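Long-range contacts in START domain-containing protein 10 (Homo sapiens, PDB 6SER), which transfers phosphatidylcholine and phosphatidylethanolamine between membranes, preferring species with a palmitoyl or stearoyl chain at sn-1 and an unsaturated 18-carbon chain at sn-2: residues 33-38 against 168-174; 68-74 against 181-187. All coordinates share one frame; numbering follows the deposited sequence.

Interaction 1 of 2, residues 33-38 against 168-174; sequences FRSECE and QTGYLIQ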
loop_
_atom_site.group_PDB
_atom_site.type_symbol
_atom_site.label_atom_id
_atom_site.label_comp_id
_atom_site.label_asym_id
_atom_site.label_seq_id
_atom_site.Cartn_x
_atom_site.Cartn_y
_atom_site.Cartn_z
ATOM N N PHE A 33 8.846 7.637 -6.942
ATOM C CA PHE A 33 7.968 6.462 -6.874
ATOM C C PHE A 33 7.433 6.120 -8.252
ATOM O O PHE A 33 7.543 5.052 -8.621
ATOM C CB PHE A 33 6.897 6.630 -5.812
ATOM C CG PHE A 33 6.021 5.433 -5.703
ATOM C CD1 PHE A 33 6.306 4.411 -4.843
ATOM C CD2 PHE A 33 4.966 5.293 -6.543
ATOM C CE1 PHE A 33 5.499 3.299 -4.796
ATOM C CE2 PHE A 33 4.162 4.186 -6.496
ATOM C CZ PHE A 33 4.437 3.191 -5.628
ATOM N N ARG A 34 6.895 7.052 -8.977
ATOM C CA ARG A 34 6.397 6.707 -10.306
ATOM C C ARG A 34 7.532 6.224 -11.198
ATOM O O ARG A 34 7.402 5.215 -11.904
ATOM C CB ARG A 34 5.696 7.900 -10.956
ATOM C CG ARG A 34 5.355 7.635 -12.414
ATOM C CD ARG A 34 4.386 8.657 -12.999
ATOM N NE ARG A 34 5.073 9.731 -13.702
ATOM C CZ ARG A 34 5.165 10.980 -13.259
ATOM N NH1 ARG A 34 4.601 11.321 -12.109
ATOM N NH2 ARG A 34 5.816 11.891 -13.969
ATOM N N SER A 35 8.659 6.933 -11.174
ATOM C CA SER A 35 9.810 6.505 -11.952
ATOM C C SER A 35 10.234 5.097 -11.556
ATOM O O SER A 35 10.622 4.292 -12.410
ATOM C CB SER A 35 10.954 7.506 -11.773
ATOM O OG SER A 35 12.203 6.884 -11.967
ATOM N N GLU A 36 10.121 4.767 -10.269
ATOM C CA GLU A 36 10.459 3.424 -9.814
ATOM C C GLU A 36 9.527 2.385 -10.430
ATOM O O GLU A 36 9.969 1.307 -10.844
ATOM C CB GLU A 36 10.389 3.373 -8.292
ATOM C CG GLU A 36 11.447 2.543 -7.642
ATOM C CD GLU A 36 11.479 2.743 -6.146
ATOM O OE1 GLU A 36 10.983 3.787 -5.671
ATOM O OE2 GLU A 36 11.995 1.852 -5.444
ATOM N N CYS A 37 8.230 2.698 -10.503
ATOM C CA CYS A 37 7.269 1.772 -11.101
ATOM C C CYS A 37 7.537 1.569 -12.589
ATOM O O CYS A 37 7.516 0.434 -13.078
ATOM C CB CYS A 37 5.840 2.280 -10.876
ATOM S SG CYS A 37 5.319 2.288 -9.147
ATOM N N GLU A 38 7.801 2.657 -13.320
ATOM C CA GLU A 38 8.013 2.580 -14.764
ATOM C C GLU A 38 9.383 2.014 -15.131
ATOM O O GLU A 38 9.587 1.609 -16.283
ATOM C CB GLU A 38 7.858 3.972 -15.386
ATOM C CG GLU A 38 6.499 4.640 -15.153
ATOM C CD GLU A 38 6.510 6.125 -15.491
ATOM O OE1 GLU A 38 7.596 6.742 -15.421
ATOM O OE2 GLU A 38 5.434 6.672 -15.826
ATOM N N GLN A 168 8.589 0.900 2.122
ATOM C CA GLN A 168 7.938 1.684 1.075
ATOM C C GLN A 168 6.908 0.792 0.419
ATOM O O GLN A 168 7.212 -0.285 0.150
ATOM C CB GLN A 168 8.938 2.148 0.044
ATOM C CG GLN A 168 8.293 2.551 -1.237
ATOM C CD GLN A 168 9.292 2.782 -2.335
ATOM O OE1 GLN A 168 10.091 1.942 -2.682
ATOM N NE2 GLN A 168 9.260 3.979 -2.852
ATOM N N THR A 169 5.673 1.221 0.342
ATOM C CA THR A 169 4.602 0.506 -0.363
ATOM C C THR A 169 3.751 1.540 -1.092
ATOM O O THR A 169 3.654 2.569 -0.646
ATOM C CB THR A 169 3.993 -0.688 0.369
ATOM O OG1 THR A 169 2.609 -0.483 0.374
ATOM C CG2 THR A 169 4.356 -0.905 1.796
ATOM N N GLY A 170 3.247 1.240 -2.260
ATOM C CA GLY A 170 2.460 2.219 -3.000
ATOM C C GLY A 170 1.898 1.677 -4.279
ATOM O O GLY A 170 2.232 0.622 -4.632
ATOM N N TYR A 171 1.118 2.502 -4.945
ATOM C CA TYR A 171 0.400 2.111 -6.139
ATOM C C TYR A 171 0.483 3.238 -7.146
ATOM O O TYR A 171 0.376 4.413 -6.785
ATOM C CB TYR A 171 -1.075 1.810 -5.836
ATOM C CG TYR A 171 -1.301 0.693 -4.854
ATOM C CD1 TYR A 171 -1.609 -0.586 -5.308
ATOM C CD2 TYR A 171 -1.196 0.916 -3.468
ATOM C CE1 TYR A 171 -1.816 -1.620 -4.415
ATOM C CE2 TYR A 171 -1.399 -0.107 -2.567
ATOM C CZ TYR A 171 -1.709 -1.374 -3.046
ATOM O OH TYR A 171 -1.915 -2.398 -2.152
ATOM N N LEU A 172 0.740 2.872 -8.398
ATOM C CA LEU A 172 0.639 3.777 -9.533
ATOM C C LEU A 172 -0.526 3.289 -10.378
ATOM O O LEU A 172 -0.529 2.138 -10.829
ATOM C CB LEU A 172 1.936 3.812 -10.352
ATOM C CG LEU A 172 1.811 4.564 -11.673
ATOM C CD1 LEU A 172 1.693 6.042 -11.384
ATOM C CD2 LEU A 172 3.016 4.271 -12.564
ATOM N N ILE A 173 -1.535 4.134 -10.543
ATOM C CA ILE A 173 -2.663 3.829 -11.407
ATOM C C ILE A 173 -2.509 4.683 -12.657
ATOM O O ILE A 173 -2.420 5.912 -12.576
ATOM C CB ILE A 173 -4.009 4.083 -10.704
ATOM C CG1 ILE A 173 -4.086 3.312 -9.377
ATOM C CG2 ILE A 173 -5.182 3.682 -11.611
ATOM C CD1 ILE A 173 -5.368 3.549 -8.608
ATOM N N GLN A 174 -2.420 4.038 -13.809
ATOM C CA GLN A 174 -2.310 4.738 -15.080
ATOM C C GLN A 174 -3.587 4.479 -15.859
ATOM O O GLN A 174 -3.924 3.319 -16.133
ATOM C CB GLN A 174 -1.076 4.279 -15.856
ATOM C CG GLN A 174 0.234 4.762 -15.231
ATOM C CD GLN A 174 1.453 4.013 -15.736
ATOM O OE1 GLN A 174 1.505 2.781 -15.682
ATOM N NE2 GLN A 174 2.448 4.753 -16.220
#
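The amide of Gln168 meets the carboxylate of Glu36 where helix 27-38 lies against the strand: NE2 of Gln168 donates a weak hydrogen bond to OE1 of Glu36, 3.3 Å long and bent to 150° at the hydrogen. The two side chains arrive from opposite directions, and their amide and carboxylate planes are turned well away from each other. Gln168 OE1 is turned toward Glu36 OE2, two acceptors 3.4 Å apart; the ammonium of Lys67 serves both, its NZ forming a salt bridge with Glu36 OE2 and a hydrogen bond to Gln168 OE1. The same NE2 of Gln168 also touches Phe33, lying in the plane of the ring at its edge, 3.6 Å from CD1.

Phe33 swings its ring down to the strand with CG anti to the backbone N (chi1 -178°). Its CZ comes 3.2 Å from Gly170 C, meeting bare backbone obliquely because glycine carries no side chain there. Further along, Leu172 rises between Arg34 and Cys37: its CD2 packs 3.8 Å from Cys37 CB, while CD1 lies 4.1 Å from the aliphatic CD of Arg34. At the solvent side Glu38 OE2 lies at the edge of the Arg34 guanidinium, in its plane, in a long salt bridge of 3.7 Å to Arg34 NE.

The axes of segments 33-38 and 169-174 cross at -74° with a closest approach of 8.8 Å, so the N-terminal helix of this START domain lies steeply across the sheet. Its grip is chiefly apolar, with Phe33 and Leu172 giving the two largest shares of the buried area, and the lysine probably stabilises the Glu36 carboxylate as an anion.

Interaction 2 of 2, residues 68-74 against 181-187; sequences IKCRMEC and CVITYLA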
loop_
_atom_site.group_PDB
_atom_site.type_symbol
_atom_site.label_atom_id
_atom_site.label_comp_id
_atom_site.label_asym_id
_atom_site.label_seq_id
_atom_site.Cartn_x
_atom_site.Cartn_y
_atom_site.Cartn_z
ATOM N N ILE A 68 9.523 -5.726 -4.355
ATOM C CA ILE A 68 8.659 -6.490 -5.249
ATOM C C ILE A 68 7.819 -5.503 -6.046
ATOM O O ILE A 68 7.404 -4.465 -5.521
ATOM C CB ILE A 68 7.757 -7.466 -4.459
ATOM C CG1 ILE A 68 8.602 -8.355 -3.543
ATOM C CG2 ILE A 68 6.895 -8.315 -5.388
ATOM C CD1 ILE A 68 9.749 -9.075 -4.246
ATOM N N LYS A 69 7.573 -5.823 -7.311
ATOM C CA LYS A 69 6.760 -4.995 -8.192
ATOM C C LYS A 69 5.760 -5.889 -8.905
ATOM O O LYS A 69 6.131 -6.942 -9.432
ATOM C CB LYS A 69 7.622 -4.245 -9.211
ATOM C CG LYS A 69 6.812 -3.391 -10.168
ATOM C CD LYS A 69 7.603 -2.983 -11.401
ATOM C CE LYS A 69 8.805 -2.140 -11.045
ATOM N NZ LYS A 69 9.424 -1.604 -12.282
ATOM N N CYS A 70 4.492 -5.494 -8.913
ATOM C CA CYS A 70 3.463 -6.288 -9.576
ATOM C C CYS A 70 2.560 -5.371 -10.389
ATOM O O CYS A 70 1.986 -4.418 -9.852
ATOM C CB CYS A 70 2.653 -7.109 -8.566
ATOM S SG CYS A 70 1.607 -8.379 -9.353
ATOM N N ARG A 71 2.433 -5.671 -11.677
ATOM C CA ARG A 71 1.700 -4.858 -12.635
ATOM C C ARG A 71 0.506 -5.651 -13.150
ATOM O O ARG A 71 0.624 -6.845 -13.445
ATOM C CB ARG A 71 2.621 -4.446 -13.789
ATOM C CG ARG A 71 2.053 -3.465 -14.782
ATOM C CD ARG A 71 3.147 -3.000 -15.735
ATOM N NE ARG A 71 2.659 -2.139 -16.811
ATOM C CZ ARG A 71 2.041 -2.581 -17.905
ATOM N NH1 ARG A 71 1.813 -3.880 -18.063
ATOM N NH2 ARG A 71 1.641 -1.724 -18.839
ATOM N N MET A 72 -0.649 -4.997 -13.243
ATOM C CA MET A 72 -1.860 -5.685 -13.672
ATOM C C MET A 72 -2.688 -4.798 -14.589
ATOM O O MET A 72 -3.047 -3.674 -14.224
ATOM C CB MET A 72 -2.705 -6.122 -12.479
ATOM C CG MET A 72 -4.100 -6.549 -12.880
ATOM S SD MET A 72 -5.010 -7.176 -11.472
ATOM C CE MET A 72 -5.285 -5.660 -10.553
ATOM N N GLU A 73 -2.999 -5.318 -15.769
ATOM C CA GLU A 73 -3.804 -4.613 -16.753
ATOM C C GLU A 73 -5.276 -4.851 -16.446
ATOM O O GLU A 73 -5.715 -6.002 -16.343
ATOM C CB GLU A 73 -3.455 -5.094 -18.158
ATOM C CG GLU A 73 -2.952 -3.998 -19.075
ATOM C CD GLU A 73 -2.344 -4.541 -20.360
ATOM O OE1 GLU A 73 -3.089 -5.155 -21.159
ATOM O OE2 GLU A 73 -1.120 -4.356 -20.561
ATOM N N CYS A 74 -6.030 -3.771 -16.285
ATOM C CA CYS A 74 -7.458 -3.841 -15.982
ATOM C C CYS A 74 -8.206 -3.320 -17.203
ATOM O O CYS A 74 -8.292 -2.106 -17.422
ATOM C CB CYS A 74 -7.793 -3.040 -14.729
ATOM S SG CYS A 74 -7.063 -3.696 -13.226
ATOM N N CYS A 181 -7.565 0.754 -17.112
ATOM C CA CYS A 181 -6.379 1.311 -16.473
ATOM C C CYS A 181 -5.332 0.214 -16.310
ATOM O O CYS A 181 -5.598 -0.971 -16.530
ATOM C CB CYS A 181 -6.718 1.933 -15.114
ATOM S SG CYS A 181 -7.232 0.698 -13.900
ATOM N N VAL A 182 -4.128 0.636 -15.923
ATOM C CA VAL A 182 -3.055 -0.260 -15.506
ATOM C C VAL A 182 -2.602 0.173 -14.119
ATOM O O VAL A 182 -2.383 1.366 -13.880
ATOM C CB VAL A 182 -1.869 -0.239 -16.492
ATOM C CG1 VAL A 182 -0.724 -1.107 -15.986
ATOM C CG2 VAL A 182 -2.313 -0.691 -17.881
ATOM N N ILE A 183 -2.467 -0.782 -13.204
ATOM C CA ILE A 183 -2.024 -0.490 -11.845
ATOM C C ILE A 183 -0.731 -1.246 -11.576
ATOM O O ILE A 183 -0.633 -2.447 -11.857
ATOM C CB ILE A 183 -3.093 -0.849 -10.799
ATOM C CG1 ILE A 183 -2.586 -0.523 -9.388
ATOM C CG2 ILE A 183 -3.515 -2.307 -10.921
ATOM C CD1 ILE A 183 -3.613 -0.671 -8.307
ATOM N N THR A 184 0.260 -0.535 -11.042
ATOM C CA THR A 184 1.523 -1.125 -10.623
ATOM C C THR A 184 1.635 -0.999 -9.111
ATOM O O THR A 184 1.552 0.107 -8.566
ATOM C CB THR A 184 2.704 -0.441 -11.311
ATOM O OG1 THR A 184 2.553 -0.548 -12.735
ATOM C CG2 THR A 184 4.022 -1.085 -10.871
ATOM N N TYR A 185 1.801 -2.133 -8.441
ATOM C CA TYR A 185 2.015 -2.193 -7.001
ATOM C C TYR A 185 3.502 -2.404 -6.749
ATOM O O TYR A 185 4.119 -3.290 -7.350
ATOM C CB TYR A 185 1.185 -3.323 -6.397
ATOM C CG TYR A 185 1.609 -3.808 -5.029
ATOM C CD1 TYR A 185 1.047 -3.264 -3.876
ATOM C CD2 TYR A 185 2.535 -4.845 -4.883
ATOM C CE1 TYR A 185 1.408 -3.718 -2.612
ATOM C CE2 TYR A 185 2.909 -5.307 -3.619
ATOM C CZ TYR A 185 2.331 -4.740 -2.489
ATOM O OH TYR A 185 2.676 -5.179 -1.232
ATOM N N LEU A 186 4.078 -1.572 -5.890
ATOM C CA LEU A 186 5.489 -1.662 -5.531
ATOM C C LEU A 186 5.591 -1.661 -4.013
ATOM O O LEU A 186 5.077 -0.746 -3.361
ATOM C CB LEU A 186 6.280 -0.502 -6.144
ATOM C CG LEU A 186 7.715 -0.230 -5.681
ATOM C CD1 LEU A 186 8.582 -1.454 -5.835
ATOM C CD2 LEU A 186 8.292 0.930 -6.468
ATOM N N ALA A 187 6.238 -2.682 -3.449
ATOM C CA ALA A 187 6.324 -2.776 -1.996
ATOM C C ALA A 187 7.648 -3.375 -1.548
ATOM O O ALA A 187 8.252 -4.200 -2.238
ATOM C CB ALA A 187 5.207 -3.625 -1.400
#
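Ile68 N to Ala187 O, 2.9 Å and nearly straight at 175°, opens a ladder of eight backbone hydrogen bonds that runs on through Cys70-Tyr185 and Met72-Ile183 to Cys74-Cys181. These four hydrogen-bonded pairs alternate with three non-hydrogen-bonded ones in regular antiparallel register; the strand directions differ by 168°. At the Cys70-Tyr185 pair both N-to-O distances are 2.7 Å. CA-H...O contacts supplement the ladder, among them Lys69 CA to Tyr185 O at 3.3 Å.

Side-chain packing differs between the faces. On that of Lys69, Arg71 and Glu73, the extended Arg71 lays one guanidinium face over Val182 CG1, which stands 3.5 Å above the plane, offset toward the rim. Val182 CG2 turns to Glu73 CG (3.6 Å), while Lys69 CG meets Thr184 CG2. On the other face, Met72 and Ile183 lie side by side, CE to CG2 3.8 Å, and Cys74 CB packs on Cys181 SG at 3.9 Å.

Strand 52-57 flanks 68-74 and strand 161-175 flanks 181-190. Helix 197-227 packs on Cys70 and Met72, and helix 79-87 on Cys181 and Ile183; both helices thus lie on the sheet face bearing these four residues, consistent with the concave side of a START domain.

Both contacts use the same sheet, since strands 161-175 and 181-190 are neighbours in it: Leu172 O and Thr184 N, 2.8 Å apart, probably hydrogen-bond. Interaction 2 is the buried one, a strand pairing made by a continuous backbone ladder; interaction 1 is partly buried and joins helix to strand through side chains, with just one weak hydrogen bond. Lys69 ties them, its NZ hydrogen-bonding to Cys37 O at the helix's end. Helix 27-38 covers the face bearing Leu172 and Lys69, whereas Tyr171 and Tyr185 meet on the other, beside bound glycol molecules that may mark the lipid pocket expected of a START domain.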